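PATF (Prochloron didemni, PDB 4BG2) belongs to the patellamide (cyanobactin) pathway and is probably a prenyltransferase or a close relative of one, its exact reaction being uncertain. Local coordinates at residues D145-L154 and T166-I176; E240-I250 and I276-T286. All blocks are in the same frame, centred on the assembly; numbering follows the deposited sequence.

Contact 1 of 2, residues D145-L154 and T166-I176; sequences DTEELARTAL and TRVLLRDTMVI
Arg171 NH1 is held between two carboxylates. It gives a hydrogen-bonded salt bridge to Glu147 OE2 at 2.5 Å, received on the anti lone pair and lying in the guanidinium plane, while the carboxylate of Glu147 stands almost perpendicular to that plane (87°). The same nitrogen pairs with Asp145 OD1 at 3.0 Å. Arg171 starts out from the far side of its helix; bends at chi2 (−58°) and chi3 (−47°) fold the chain back until its charged end reaches the start of helix 147-157, a reach that suits a long, flexible arginine. Glu147 has two further arginine partners: Arg167 NH1 by a long salt bridge to OE2 at 3.8 Å, and Arg151 NH1, one turn on, by a salt bridge to OE1 at 2.7 Å whose hydrogen bond is bent and weak. With a methionine in place of Arg171, Asp145 and Glu147 would probably be left as neighbouring negative charges without their shared counter-charge. Beneath this network the contact turns apolar. The extended chain of Arg151 passes over Leu170, CG to CD2 3.5 Å, with Leu170 CD1 against one face of its guanidinium. Ala150 is small enough for its CB to sit 3.6 Å from Leu169 O, so the helices approach closely. Farther along, Leu154 crosses Leu169, and Ala153 CB rests on Ile176 CD1 at 3.7 Å, where the second segment has become strand. One water accepts from Thr146 N and meets Arg171 O; a second joins Thr146 OG1, also bonded to Lys204, to Leu170 O. Helices 147-157 and 163-172 thus form the paired-helix connection between the adjacent antiparallel strands 133-140 and 173-181, consistent with the outer helical layer round the barrel of ABBA-type prenyltransferases.

Contact 2 of 2, residues E240-I250 and I276-T286; sequences EPILFFYHSII and ITDVAIAVTET
The Tyr246 ring has the methyl of Ala280 over the centre of one face, CB 3.5 Å from the centroid and 6° off the normal, and Asp278 OD1 in its plane at the edge, 3.5 Å from CE1. Two residues earlier the motif recurs: Ala282 CB lies over the centre of one face of the Phe244 ring, 3.7 Å from its centroid. Both are CH-pi contacts. A chi1 of −89° for Tyr246, nearly matched by Phe244, lays each ring across the neighbouring strand, and alanine is the residue that leaves room beneath it. On the other side of the sheet Phe245 receives Val283 CG1 at its ring edge, CE2 to CG1 3.7 Å. Backbone bonds join the hydrogen-bonded pairs Leu243–Val283, Phe245–Ile281 and His247–Val279, the last with 2.8 Å both from His247 N to Val279 O and from Val279 N to His247 O. At one end, Glu240 grips the start of helix 285-288: OE2 takes the hydroxyl proton of Thr286 OG1 at 2.5 Å on its syn lone pair, and OE1 takes Thr286 N at 3.2 Å. A water ties Glu240 OE1, Pro241 O and Glu285 N together. At the other, the CD1 tip of Ile250 meets the CG2 branch of Ile276, the side chains crossing at about a right angle. Phe244 also meets Phe233 and Tyr299, and Tyr246 OH bonds Glu51. The Phe245 face packs on helix 218-223, and the Phe244 and Tyr246 face probably looks into the barrel, consistent with adjacent antiparallel strands of an ABBA-type prenyltransferase barrel.

Both contacts belong to one closed antiparallel barrel but serve different layers of it. Contact 1 binds two helices of the outer layer to one another and to the start of strand 173-181; contact 2 joins two strands of the wall itself. Going the shorter way round, strands 186-194 and 229-233 separate strand 173-181 from strand 242-247. The centres are 21 Å apart and the nearest atoms about 7 Å, without touching. Phe234, just after strand 229-233, bridges this separation by touching Leu169 of contact 1 and Pro241 of contact 2. By analogy with related prenyltransferases, a substrate chamber would probably lie inside the barrel, on the Phe244 and Tyr246 side of contact 2.

Contact 1 of 2, residues D145-L154 and T166-I176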
loop_
_atom_site.group_PDB
_atom_site.type_symbol
_atom_site.label_atom_id
_atom_site.label_comp_id
_atom_site.label_asym_id
_atom_site.label_seq_id
_atom_site.Cartn_x
_atom_site.Cartn_y
_atom_site.Cartn_z
ATOM N N ASP A 145 -3.788 7.070 -20.571
ATOM C CA ASP A 145 -4.459 5.827 -20.929
ATOM C C ASP A 145 -3.455 4.715 -20.642
ATOM O O ASP A 145 -2.418 4.627 -21.301
ATOM C CB ASP A 145 -4.883 5.819 -22.404
ATOM C CG ASP A 145 -5.372 4.449 -22.877
ATOM O OD1 ASP A 145 -5.824 3.634 -22.040
ATOM O OD2 ASP A 145 -5.313 4.189 -24.099
ATOM N N THR A 146 -3.764 3.886 -19.644
ATOM C CA THR A 146 -2.794 2.955 -19.103
ATOM C C THR A 146 -3.257 1.509 -19.193
ATOM O O THR A 146 -2.807 0.653 -18.426
ATOM C CB THR A 146 -2.433 3.341 -17.662
ATOM O OG1 THR A 146 -3.622 3.433 -16.865
ATOM C CG2 THR A 146 -1.727 4.691 -17.664
ATOM N N GLU A 147 -4.105 1.235 -20.184
ATOM C CA GLU A 147 -4.534 -0.127 -20.500
ATOM C C GLU A 147 -3.396 -1.131 -20.682
ATOM O O GLU A 147 -3.519 -2.259 -20.194
ATOM C CB GLU A 147 -5.426 -0.163 -21.741
ATOM C CG GLU A 147 -6.892 -0.009 -21.398
ATOM C CD GLU A 147 -7.820 -0.491 -22.486
ATOM O OE1 GLU A 147 -7.640 -1.629 -22.947
ATOM O OE2 GLU A 147 -8.741 0.256 -22.867
ATOM N N GLU A 148 -2.303 -0.746 -21.351
ATOM C CA GLU A 148 -1.196 -1.697 -21.562
ATOM C C GLU A 148 -0.501 -2.131 -20.257
ATOM O O GLU A 148 -0.098 -3.289 -20.104
ATOM C CB GLU A 148 -0.187 -1.192 -22.608
ATOM C CG GLU A 148 0.850 -0.164 -22.156
ATOM C CD GLU A 148 0.350 1.273 -22.207
ATOM O OE1 GLU A 148 -0.765 1.546 -21.684
ATOM O OE2 GLU A 148 1.079 2.132 -22.760
ATOM N N LEU A 149 -0.387 -1.213 -19.296
ATOM C CA LEU A 149 0.163 -1.552 -17.980
ATOM C C LEU A 149 -0.762 -2.524 -17.272
ATOM O O LEU A 149 -0.318 -3.526 -16.714
ATOM C CB LEU A 149 0.329 -0.298 -17.111
ATOM C CG LEU A 149 1.200 0.831 -17.651
ATOM C CD1 LEU A 149 1.383 1.933 -16.626
ATOM C CD2 LEU A 149 2.545 0.275 -18.079
ATOM N N ALA A 150 -2.055 -2.203 -17.273
ATOM C CA ALA A 150 -3.068 -2.991 -16.583
ATOM C C ALA A 150 -3.198 -4.366 -17.202
ATOM O O ALA A 150 -3.423 -5.332 -16.478
ATOM C CB ALA A 150 -4.416 -2.275 -16.615
ATOM N N ARG A 151 -3.044 -4.471 -18.528
ATOM C CA ARG A 151 -3.040 -5.793 -19.199
ATOM C C ARG A 151 -1.918 -6.696 -18.738
ATOM O O ARG A 151 -2.139 -7.853 -18.400
ATOM C CB ARG A 151 -2.910 -5.671 -20.713
ATOM C CG ARG A 151 -4.232 -5.421 -21.395
ATOM C CD ARG A 151 -4.141 -5.573 -22.898
ATOM N NE ARG A 151 -5.509 -5.555 -23.407
ATOM C CZ ARG A 151 -6.178 -4.452 -23.712
ATOM N NH1 ARG A 151 -5.590 -3.260 -23.629
ATOM N NH2 ARG A 151 -7.437 -4.551 -24.130
ATOM N N THR A 152 -0.704 -6.159 -18.731
ATOM C CA THR A 152 0.456 -6.902 -18.252
ATOM C C THR A 152 0.215 -7.416 -16.833
ATOM O O THR A 152 0.409 -8.602 -16.563
ATOM C CB THR A 152 1.694 -6.019 -18.254
ATOM O OG1 THR A 152 1.909 -5.481 -19.569
ATOM C CG2 THR A 152 2.919 -6.816 -17.797
ATOM N N ALA A 153 -0.243 -6.535 -15.933
ATOM C CA ALA A 153 -0.546 -6.938 -14.537
ATOM C C ALA A 153 -1.613 -8.029 -14.482
ATOM O O ALA A 153 -1.483 -9.009 -13.738
ATOM C CB ALA A 153 -0.986 -5.730 -13.706
ATOM N N LEU A 154 -2.666 -7.852 -15.277
ATOM C CA LEU A 154 -3.770 -8.809 -15.334
ATOM C C LEU A 154 -3.296 -10.188 -15.806
ATOM O O LEU A 154 -3.713 -11.207 -15.275
ATOM C CB LEU A 154 -4.859 -8.286 -16.282
ATOM C CG LEU A 154 -6.299 -8.722 -16.102
ATOM C CD1 LEU A 154 -6.850 -8.383 -14.732
ATOM C CD2 LEU A 154 -7.146 -8.058 -17.184
ATOM N N THR A 166 -13.488 -6.820 -15.697
ATOM C CA THR A 166 -12.308 -6.724 -16.542
ATOM C C THR A 166 -12.112 -5.309 -17.053
ATOM O O THR A 166 -10.999 -4.781 -17.015
ATOM C CB THR A 166 -12.378 -7.709 -17.721
ATOM O OG1 THR A 166 -12.459 -9.037 -17.203
ATOM C CG2 THR A 166 -11.137 -7.604 -18.625
ATOM N N ARG A 167 -13.199 -4.685 -17.499
ATOM C CA ARG A 167 -13.150 -3.296 -17.971
ATOM C C ARG A 167 -12.780 -2.320 -16.857
ATOM O O ARG A 167 -12.009 -1.400 -17.081
ATOM C CB ARG A 167 -14.485 -2.883 -18.622
ATOM C CG ARG A 167 -14.818 -3.688 -19.878
ATOM C CD ARG A 167 -13.819 -3.452 -21.015
ATOM N NE ARG A 167 -13.878 -2.068 -21.496
ATOM C CZ ARG A 167 -12.896 -1.429 -22.131
ATOM N NH1 ARG A 167 -11.731 -2.034 -22.378
ATOM N NH2 ARG A 167 -13.076 -0.165 -22.511
ATOM N N VAL A 168 -13.336 -2.512 -15.666
ATOM C CA VAL A 168 -12.934 -1.699 -14.522
ATOM C C VAL A 168 -11.427 -1.814 -14.301
ATOM O O VAL A 168 -10.738 -0.810 -14.100
ATOM C CB VAL A 168 -13.680 -2.093 -13.229
ATOM C CG1 VAL A 168 -13.119 -1.341 -12.047
ATOM C CG2 VAL A 168 -15.195 -1.834 -13.358
ATOM N N LEU A 169 -10.916 -3.037 -14.320
ATOM C CA LEU A 169 -9.478 -3.264 -14.092
ATOM C C LEU A 169 -8.632 -2.699 -15.238
ATOM O O LEU A 169 -7.594 -2.093 -15.007
ATOM C CB LEU A 169 -9.190 -4.762 -13.910
ATOM C CG LEU A 169 -9.918 -5.406 -12.745
ATOM C CD1 LEU A 169 -9.616 -6.883 -12.635
ATOM C CD2 LEU A 169 -9.591 -4.698 -11.436
ATOM N N LEU A 170 -9.072 -2.900 -16.476
ATOM C CA LEU A 170 -8.290 -2.438 -17.630
ATOM C C LEU A 170 -8.260 -0.905 -17.727
ATOM O O LEU A 170 -7.259 -0.337 -18.161
ATOM C CB LEU A 170 -8.838 -3.027 -18.935
ATOM C CG LEU A 170 -8.513 -4.485 -19.282
ATOM C CD1 LEU A 170 -9.196 -4.881 -20.587
ATOM C CD2 LEU A 170 -7.008 -4.695 -19.385
ATOM N N ARG A 171 -9.345 -0.241 -17.313
ATOM C CA ARG A 171 -9.491 1.203 -17.500
ATOM C C ARG A 171 -9.145 2.054 -16.269
ATOM O O ARG A 171 -8.574 3.123 -16.427
ATOM C CB ARG A 171 -10.917 1.549 -17.937
ATOM C CG ARG A 171 -11.368 0.966 -19.278
ATOM C CD ARG A 171 -10.494 1.376 -20.456
ATOM N NE ARG A 171 -10.206 2.817 -20.477
ATOM C CZ ARG A 171 -9.351 3.409 -21.318
ATOM N NH1 ARG A 171 -8.692 2.704 -22.231
ATOM N NH2 ARG A 171 -9.154 4.719 -21.248
ATOM N N ASP A 172 -9.471 1.602 -15.055
ATOM C CA ASP A 172 -9.317 2.444 -13.850
ATOM C C ASP A 172 -8.178 2.057 -12.888
ATOM O O ASP A 172 -8.007 2.696 -11.843
ATOM C CB ASP A 172 -10.644 2.497 -13.091
ATOM C CG ASP A 172 -11.730 3.287 -13.849
ATOM O OD1 ASP A 172 -11.420 3.962 -14.872
ATOM O OD2 ASP A 172 -12.897 3.235 -13.412
ATOM N N THR A 173 -7.396 1.032 -13.240
ATOM C CA THR A 173 -6.258 0.611 -12.402
ATOM C C THR A 173 -5.286 1.764 -12.315
ATOM O O THR A 173 -4.770 2.243 -13.317
ATOM C CB THR A 173 -5.589 -0.679 -12.933
ATOM O OG1 THR A 173 -6.470 -1.771 -12.707
ATOM C CG2 THR A 173 -4.274 -0.991 -12.221
HETATM N N MSE A 174 -5.061 2.231 -11.096
HETATM C CA MSE A 174 -4.126 3.323 -10.849
HETATM C C MSE A 174 -2.943 2.883 -10.004
HETATM O O MSE A 174 -1.951 3.570 -9.948
HETATM C CB MSE A 174 -4.875 4.434 -10.124
HETATM C CG MSE A 174 -4.493 5.823 -10.605
HETATM SE SE MSE A 174 -5.674 7.087 -9.612
HETATM C CE MSE A 174 -4.680 6.996 -7.909
ATOM N N VAL A 175 -3.065 1.751 -9.331
ATOM C CA VAL A 175 -1.976 1.186 -8.554
ATOM C C VAL A 175 -1.910 -0.315 -8.856
ATOM O O VAL A 175 -2.933 -0.988 -8.951
ATOM C CB VAL A 175 -2.183 1.351 -7.016
ATOM C CG1 VAL A 175 -0.899 1.039 -6.277
ATOM C CG2 VAL A 175 -2.657 2.736 -6.634
ATOM N N ILE A 176 -0.697 -0.839 -8.947
ATOM C CA ILE A 176 -0.467 -2.275 -9.033
ATOM C C ILE A 176 0.460 -2.700 -7.897
ATOM O O ILE A 176 1.534 -2.136 -7.713
ATOM C CB ILE A 176 0.145 -2.661 -10.387
ATOM C CG1 ILE A 176 -0.795 -2.248 -11.520
ATOM C CG2 ILE A 176 0.424 -4.159 -10.429
ATOM C CD1 ILE A 176 -0.112 -2.182 -12.876
HETATM O O HOH W 1 -6.586 3.559 -18.717
HETATM O O HOH W 2 -5.496 1.574 -16.516
#

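Contact 2 of 2, residues E240-I250 and I276-T286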
loop_
_atom_site.group_PDB
_atom_site.type_symbol
_atom_site.label_atom_id
_atom_site.label_comp_id
_atom_site.label_asym_id
_atom_site.label_seq_id
_atom_site.Cartn_x
_atom_site.Cartn_y
_atom_site.Cartn_z
ATOM N N GLU A 240 -12.530 -11.928 -2.517
ATOM C CA GLU A 240 -13.252 -10.675 -2.728
ATOM C C GLU A 240 -12.234 -9.560 -2.609
ATOM O O GLU A 240 -11.218 -9.729 -1.953
ATOM C CB GLU A 240 -14.437 -10.505 -1.755
ATOM C CG GLU A 240 -14.121 -10.489 -0.269
ATOM C CD GLU A 240 -15.379 -10.232 0.588
ATOM O OE1 GLU A 240 -15.878 -9.076 0.681
ATOM O OE2 GLU A 240 -15.862 -11.196 1.198
ATOM N N PRO A 241 -12.479 -8.440 -3.297
ATOM C CA PRO A 241 -11.525 -7.365 -3.210
ATOM C C PRO A 241 -11.363 -6.811 -1.799
ATOM O O PRO A 241 -12.295 -6.848 -1.007
ATOM C CB PRO A 241 -12.136 -6.287 -4.114
ATOM C CG PRO A 241 -13.622 -6.581 -4.145
ATOM C CD PRO A 241 -13.677 -8.073 -4.101
ATOM N N ILE A 242 -10.215 -6.216 -1.536
ATOM C CA ILE A 242 -10.030 -5.384 -0.368
ATOM C C ILE A 242 -10.261 -3.932 -0.775
ATOM O O ILE A 242 -9.745 -3.477 -1.786
ATOM C CB ILE A 242 -8.663 -5.633 0.301
ATOM C CG1 ILE A 242 -8.509 -4.765 1.543
ATOM C CG2 ILE A 242 -7.508 -5.382 -0.655
ATOM C CD1 ILE A 242 -7.486 -5.322 2.491
ATOM N N LEU A 243 -11.141 -3.252 -0.038
ATOM C CA LEU A 243 -11.570 -1.905 -0.371
ATOM C C LEU A 243 -10.771 -0.959 0.453
ATOM O O LEU A 243 -10.510 -1.245 1.601
ATOM C CB LEU A 243 -13.073 -1.695 -0.085
ATOM C CG LEU A 243 -14.036 -2.756 -0.612
ATOM C CD1 LEU A 243 -15.495 -2.387 -0.305
ATOM C CD2 LEU A 243 -13.864 -2.966 -2.115
ATOM N N PHE A 244 -10.369 0.162 -0.126
ATOM C CA PHE A 244 -9.573 1.144 0.573
ATOM C C PHE A 244 -10.384 2.433 0.564
ATOM O O PHE A 244 -10.839 2.854 -0.487
ATOM C CB PHE A 244 -8.247 1.415 -0.163
ATOM C CG PHE A 244 -7.130 0.506 0.205
ATOM C CD1 PHE A 244 -7.177 -0.852 -0.101
ATOM C CD2 PHE A 244 -5.942 1.022 0.761
ATOM C CE1 PHE A 244 -6.087 -1.688 0.211
ATOM C CE2 PHE A 244 -4.872 0.198 1.054
ATOM C CZ PHE A 244 -4.941 -1.162 0.774
ATOM N N PHE A 245 -10.478 3.078 1.721
ATOM C CA PHE A 245 -11.151 4.361 1.857
ATOM C C PHE A 245 -10.143 5.383 2.384
ATOM O O PHE A 245 -9.782 5.303 3.547
ATOM C CB PHE A 245 -12.321 4.217 2.822
ATOM C CG PHE A 245 -13.280 3.135 2.436
ATOM C CD1 PHE A 245 -14.303 3.392 1.525
ATOM C CD2 PHE A 245 -13.156 1.865 2.959
ATOM C CE1 PHE A 245 -15.185 2.395 1.161
ATOM C CE2 PHE A 245 -14.027 0.864 2.597
ATOM C CZ PHE A 245 -15.043 1.123 1.694
ATOM N N TYR A 246 -9.712 6.323 1.531
ATOM C CA TYR A 246 -8.704 7.334 1.877
ATOM C C TYR A 246 -9.343 8.633 2.380
ATOM O O TYR A 246 -10.246 9.165 1.753
ATOM C CB TYR A 246 -7.761 7.624 0.684
ATOM C CG TYR A 246 -6.509 6.700 0.628
ATOM C CD1 TYR A 246 -5.331 7.062 1.316
ATOM C CD2 TYR A 246 -6.492 5.508 -0.087
ATOM C CE1 TYR A 246 -4.187 6.259 1.295
ATOM C CE2 TYR A 246 -5.341 4.690 -0.111
ATOM C CZ TYR A 246 -4.197 5.071 0.593
ATOM O OH TYR A 246 -3.028 4.295 0.607
ATOM N N HIS A 247 -8.864 9.127 3.517
ATOM C CA HIS A 247 -9.347 10.367 4.117
ATOM C C HIS A 247 -8.199 11.285 4.499
ATOM O O HIS A 247 -7.176 10.830 5.023
ATOM C CB HIS A 247 -10.155 10.063 5.370
ATOM C CG HIS A 247 -11.468 9.420 5.086
ATOM N ND1 HIS A 247 -12.636 10.142 4.969
ATOM C CD2 HIS A 247 -11.796 8.124 4.875
ATOM C CE1 HIS A 247 -13.630 9.311 4.707
ATOM N NE2 HIS A 247 -13.147 8.083 4.642
ATOM N N SER A 248 -8.384 12.578 4.256
ATOM C CA SER A 248 -7.376 13.562 4.588
ATOM C C SER A 248 -7.665 14.222 5.938
ATOM O O SER A 248 -6.814 14.899 6.468
ATOM C CB SER A 248 -7.269 14.614 3.479
ATOM O OG SER A 248 -8.495 15.285 3.326
ATOM N N ILE A 249 -8.854 14.000 6.488
ATOM C CA ILE A 249 -9.206 14.500 7.810
ATOM C C ILE A 249 -9.473 13.316 8.731
ATOM O O ILE A 249 -10.504 12.644 8.638
ATOM C CB ILE A 249 -10.436 15.436 7.780
ATOM C CG1 ILE A 249 -10.381 16.351 6.544
ATOM C CG2 ILE A 249 -10.492 16.269 9.062
ATOM C CD1 ILE A 249 -11.577 17.271 6.394
ATOM N N ILE A 250 -8.539 13.087 9.643
ATOM C CA ILE A 250 -8.575 11.930 10.530
ATOM C C ILE A 250 -9.858 11.856 11.359
ATOM O O ILE A 250 -10.420 10.776 11.540
ATOM C CB ILE A 250 -7.344 11.907 11.457
ATOM C CG1 ILE A 250 -6.077 11.760 10.613
ATOM C CG2 ILE A 250 -7.445 10.753 12.456
ATOM C CD1 ILE A 250 -4.790 11.894 11.395
ATOM N N ILE A 276 0.754 13.802 9.683
ATOM C CA ILE A 276 -0.141 12.931 8.960
ATOM C C ILE A 276 -0.944 13.686 7.912
ATOM O O ILE A 276 -1.691 14.609 8.243
ATOM C CB ILE A 276 -1.074 12.177 9.914
ATOM C CG1 ILE A 276 -0.226 11.289 10.830
ATOM C CG2 ILE A 276 -2.065 11.330 9.119
ATOM C CD1 ILE A 276 -1.014 10.421 11.786
ATOM N N THR A 277 -0.771 13.300 6.649
ATOM C CA THR A 277 -1.444 13.945 5.524
ATOM C C THR A 277 -2.739 13.213 5.137
ATOM O O THR A 277 -3.661 13.828 4.633
ATOM C CB THR A 277 -0.546 13.989 4.281
ATOM O OG1 THR A 277 -0.077 12.666 3.981
ATOM C CG2 THR A 277 0.633 14.892 4.511
ATOM N N ASP A 278 -2.799 11.910 5.397
ATOM C CA ASP A 278 -3.963 11.110 5.075
ATOM C C ASP A 278 -3.922 9.766 5.807
ATOM O O ASP A 278 -2.853 9.296 6.213
ATOM C CB ASP A 278 -4.047 10.888 3.552
ATOM C CG ASP A 278 -2.800 10.235 2.981
ATOM O OD1 ASP A 278 -2.736 8.985 2.994
ATOM O OD2 ASP A 278 -1.879 10.949 2.504
ATOM N N VAL A 279 -5.100 9.156 5.924
ATOM C CA VAL A 279 -5.284 7.832 6.510
ATOM C C VAL A 279 -6.133 7.032 5.558
ATOM O O VAL A 279 -6.760 7.589 4.666
ATOM C CB VAL A 279 -5.941 7.878 7.897
ATOM C CG1 VAL A 279 -5.073 8.701 8.823
ATOM C CG2 VAL A 279 -7.353 8.494 7.852
ATOM N N ALA A 280 -6.111 5.719 5.713
ATOM C CA ALA A 280 -6.967 4.868 4.930
ATOM C C ALA A 280 -7.333 3.649 5.721
ATOM O O ALA A 280 -6.520 3.094 6.445
ATOM C CB ALA A 280 -6.295 4.470 3.619
ATOM N N ILE A 281 -8.574 3.225 5.558
ATOM C CA ILE A 281 -9.014 1.970 6.080
ATOM C C ILE A 281 -9.166 0.998 4.920
ATOM O O ILE A 281 -9.817 1.304 3.933
ATOM C CB ILE A 281 -10.352 2.107 6.814
ATOM C CG1 ILE A 281 -10.221 3.128 7.932
ATOM C CG2 ILE A 281 -10.798 0.748 7.365
ATOM C CD1 ILE A 281 -9.194 2.772 8.997
ATOM N N ALA A 282 -8.582 -0.184 5.080
ATOM C CA ALA A 282 -8.691 -1.255 4.086
ATOM C C ALA A 282 -9.472 -2.382 4.716
ATOM O O ALA A 282 -9.096 -2.888 5.788
ATOM C CB ALA A 282 -7.311 -1.722 3.640
ATOM N N VAL A 283 -10.556 -2.765 4.050
ATOM C CA VAL A 283 -11.532 -3.691 4.600
ATOM C C VAL A 283 -12.310 -4.358 3.466
ATOM O O VAL A 283 -12.490 -3.769 2.420
ATOM C CB VAL A 283 -12.433 -2.934 5.625
ATOM C CG1 VAL A 283 -13.246 -1.831 4.967
ATOM C CG2 VAL A 283 -13.350 -3.887 6.378
ATOM N N THR A 284 -12.742 -5.595 3.646
ATOM C CA THR A 284 -13.606 -6.242 2.656
ATOM C C THR A 284 -15.071 -5.790 2.817
ATOM O O THR A 284 -15.487 -5.349 3.885
ATOM C CB THR A 284 -13.586 -7.768 2.772
ATOM O OG1 THR A 284 -14.101 -8.131 4.040
ATOM C CG2 THR A 284 -12.162 -8.322 2.592
ATOM N N GLU A 285 -15.830 -5.901 1.740
ATOM C CA GLU A 285 -17.284 -5.683 1.771
ATOM C C GLU A 285 -17.924 -6.452 2.924
ATOM O O GLU A 285 -18.692 -5.888 3.701
ATOM C CB GLU A 285 -17.909 -6.159 0.459
ATOM C CG GLU A 285 -19.351 -5.688 0.246
ATOM C CD GLU A 285 -19.926 -6.161 -1.071
ATOM O OE1 GLU A 285 -19.398 -7.133 -1.663
ATOM O OE2 GLU A 285 -20.911 -5.562 -1.527
ATOM N N THR A 286 -17.588 -7.744 3.001
ATOM C CA THR A 286 -18.101 -8.655 4.022
ATOM C C THR A 286 -17.830 -8.144 5.435
ATOM O O THR A 286 -18.698 -8.178 6.276
ATOM C CB THR A 286 -17.438 -10.047 3.877
ATOM O OG1 THR A 286 -17.866 -10.652 2.649
ATOM C CG2 THR A 286 -17.803 -10.966 5.068
HETATM O O HOH W 3 -14.852 -6.823 -0.565
#